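Local coordinates for uncharacterized protein (Pectobacterium atrosepticum, PDB 3ESI) that is of unknown function but has a hot-dog fold related to ApeI-type dehydratases, and so may act on acyl thioester substrates, at residues V46-W51 with F99-L104. Residues are numbered along the deposited sequence; the frame is centred on the assembly and turned at random.
Sequences VAQLDW and FSYSIL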
loop_
_atom_site.group_PDB
_atom_site.type_symbol
_atom_site.label_atom_id
_atom_site.label_comp_id
_atom_site.label_asym_id
_atom_site.label_seq_id
_atom_site.Cartn_x
_atom_site.Cartn_y
_atom_site.Cartn_z
ATOM N N VAL A 46 -1.169 -7.608 -7.301
ATOM C CA VAL A 46 -0.066 -8.347 -7.908
ATOM C C VAL A 46 -0.235 -9.839 -7.711
ATOM O O VAL A 46 0.037 -10.626 -8.620
ATOM C CB VAL A 46 1.330 -7.919 -7.365
ATOM C CG1 VAL A 46 1.543 -6.437 -7.634
ATOM C CG2 VAL A 46 1.452 -8.223 -5.871
ATOM N N ALA A 47 -0.698 -10.229 -6.529
ATOM C CA ALA A 47 -0.897 -11.639 -6.238
ATOM C C ALA A 47 -2.049 -12.193 -7.071
ATOM O O ALA A 47 -1.972 -13.303 -7.613
ATOM C CB ALA A 47 -1.178 -11.832 -4.757
ATOM N N GLN A 48 -3.121 -11.422 -7.178
ATOM C CA GLN A 48 -4.252 -11.881 -7.955
ATOM C C GLN A 48 -3.841 -12.117 -9.411
ATOM O O GLN A 48 -4.215 -13.126 -10.017
ATOM C CB GLN A 48 -5.392 -10.874 -7.852
ATOM C CG GLN A 48 -6.070 -10.880 -6.485
ATOM C CD GLN A 48 -7.287 -9.966 -6.429
ATOM O OE1 GLN A 48 -8.146 -10.004 -7.313
ATOM N NE2 GLN A 48 -7.367 -9.147 -5.384
ATOM N N LEU A 49 -3.052 -11.197 -9.960
ATOM C CA LEU A 49 -2.601 -11.323 -11.339
ATOM C C LEU A 49 -1.643 -12.506 -11.468
ATOM O O LEU A 49 -1.766 -13.327 -12.372
ATOM C CB LEU A 49 -1.900 -10.039 -11.795
ATOM C CG LEU A 49 -1.236 -10.132 -13.179
ATOM C CD1 LEU A 49 -2.293 -10.486 -14.203
ATOM C CD2 LEU A 49 -0.543 -8.824 -13.550
ATOM N N ASP A 50 -0.691 -12.582 -10.549
ATOM C CA ASP A 50 0.293 -13.648 -10.543
ATOM C C ASP A 50 -0.363 -15.014 -10.577
ATOM O O ASP A 50 -0.009 -15.843 -11.410
ATOM C CB ASP A 50 1.193 -13.528 -9.308
ATOM C CG ASP A 50 2.208 -14.650 -9.214
ATOM O OD1 ASP A 50 2.900 -14.913 -10.208
ATOM O OD2 ASP A 50 2.323 -15.271 -8.147
ATOM N N TRP A 51 -1.306 -15.257 -9.667
ATOM C CA TRP A 51 -2.008 -16.533 -9.634
ATOM C C TRP A 51 -2.713 -16.771 -10.965
ATOM O O TRP A 51 -2.694 -17.888 -11.496
ATOM C CB TRP A 51 -3.040 -16.564 -8.502
ATOM C CG TRP A 51 -2.449 -16.467 -7.145
ATOM C CD1 TRP A 51 -1.131 -16.396 -6.835
ATOM C CD2 TRP A 51 -3.158 -16.447 -5.900
ATOM N NE1 TRP A 51 -0.967 -16.335 -5.475
ATOM C CE2 TRP A 51 -2.195 -16.364 -4.874
ATOM C CE3 TRP A 51 -4.518 -16.493 -5.553
ATOM C CZ2 TRP A 51 -2.542 -16.328 -3.519
ATOM C CZ3 TRP A 51 -4.864 -16.457 -4.212
ATOM C CH2 TRP A 51 -3.876 -16.376 -3.207
ATOM N N PHE A 99 -10.398 -13.582 -16.909
ATOM C CA PHE A 99 -10.404 -14.243 -15.617
ATOM C C PHE A 99 -11.475 -13.673 -14.714
ATOM O O PHE A 99 -11.942 -12.553 -14.913
ATOM C CB PHE A 99 -9.040 -14.101 -14.939
ATOM C CG PHE A 99 -8.761 -12.728 -14.423
ATOM C CD1 PHE A 99 -9.291 -12.306 -13.209
ATOM C CD2 PHE A 99 -7.961 -11.849 -15.150
ATOM C CE1 PHE A 99 -9.027 -11.020 -12.717
ATOM C CE2 PHE A 99 -7.689 -10.563 -14.672
ATOM C CZ PHE A 99 -8.224 -10.147 -13.451
ATOM N N SER A 100 -11.855 -14.458 -13.711
ATOM C CA SER A 100 -12.857 -14.030 -12.757
ATOM C C SER A 100 -12.687 -14.720 -11.399
ATOM O O SER A 100 -12.604 -15.941 -11.317
ATOM C CB SER A 100 -14.247 -14.308 -13.320
ATOM O OG SER A 100 -15.238 -13.861 -12.421
ATOM N N TYR A 101 -12.622 -13.918 -10.341
ATOM C CA TYR A 101 -12.473 -14.424 -8.979
ATOM C C TYR A 101 -13.765 -14.199 -8.220
ATOM O O TYR A 101 -14.315 -13.100 -8.246
ATOM C CB TYR A 101 -11.371 -13.671 -8.217
ATOM C CG TYR A 101 -9.947 -14.117 -8.459
ATOM C CD1 TYR A 101 -9.418 -15.235 -7.812
ATOM C CD2 TYR A 101 -9.104 -13.382 -9.296
ATOM C CE1 TYR A 101 -8.088 -15.602 -7.988
ATOM C CE2 TYR A 101 -7.776 -13.741 -9.478
ATOM C CZ TYR A 101 -7.275 -14.846 -8.823
ATOM O OH TYR A 101 -5.953 -15.177 -8.998
ATOM N N SER A 102 -14.248 -15.224 -7.532
ATOM C CA SER A 102 -15.451 -15.048 -6.727
ATOM C C SER A 102 -15.252 -15.698 -5.355
ATOM O O SER A 102 -14.597 -16.732 -5.226
ATOM C CB SER A 102 -16.703 -15.596 -7.454
ATOM O OG SER A 102 -16.732 -17.009 -7.539
ATOM N N ILE A 103 -15.783 -15.042 -4.330
ATOM C CA ILE A 103 -15.681 -15.514 -2.951
ATOM C C ILE A 103 -16.903 -16.342 -2.591
ATOM O O ILE A 103 -18.037 -15.882 -2.771
ATOM C CB ILE A 103 -15.630 -14.338 -1.963
ATOM C CG1 ILE A 103 -14.417 -13.455 -2.257
ATOM C CG2 ILE A 103 -15.591 -14.861 -0.540
ATOM C CD1 ILE A 103 -14.412 -12.150 -1.486
ATOM N N LEU A 104 -16.676 -17.557 -2.087
ATOM C CA LEU A 104 -17.783 -18.432 -1.682
ATOM C C LEU A 104 -17.914 -18.405 -0.170
ATOM O O LEU A 104 -16.975 -18.764 0.543
ATOM C CB LEU A 104 -17.553 -19.891 -2.124
ATOM C CG LEU A 104 -17.492 -20.337 -3.598
ATOM C CD1 LEU A 104 -18.212 -19.331 -4.484
ATOM C CD2 LEU A 104 -16.057 -20.487 -4.048
#
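Tyr101 spans the gap between sheet and helix in this hot-dog fold: it leaves strand 96-105, in the interior of the antiparallel sheet, and its hydroxyl reaches the backbone of helix 45-59, the "sausage" that the sheet wraps. Gln48 CA and Tyr101 CA stand 8.7 Å apart, and the tyrosine side chain crosses that distance. Tyr101 OH donates a hydrogen bond of 2.9 Å to Gln48 O. The C=O...donor angle of 126°, with the hydroxyl in the carbonyl plane, places the bond on a lone pair, and the carbonyl in turn lies at the ring edge, near the ring plane. Gln48 runs past the same ring. Its chain is extended beyond CG (chi2 -175°), with the amide end lying toward the sheet, and its amide plane is turned 82° from the ring plane. Contact is loose here, Gln48 CB standing 4.1 Å from Tyr101 CE2 and Gln48 OE1 4.0 Å from Tyr101 CD2. The amide's stronger ties lie elsewhere: OE1 hydrogen-bonds to Ser113 OG on the adjoining strand 108-121 and NE2 to Leu43 O, fixing both ends of the group in a buried setting. Trp51, one turn further along the helix, crosses Tyr101 at about a right angle, and Trp51 CE3 comes within 4.4 Å of Tyr101 CE1. Its indole nitrogen is directed to Met1 O. Around the phenol, Leu84 and Leu86 of strand 83-91 add apolar packing. The hydroxyl has a second, non-bonded neighbour in the helix, Trp51 CB, 3.3 Å from Tyr101 OH.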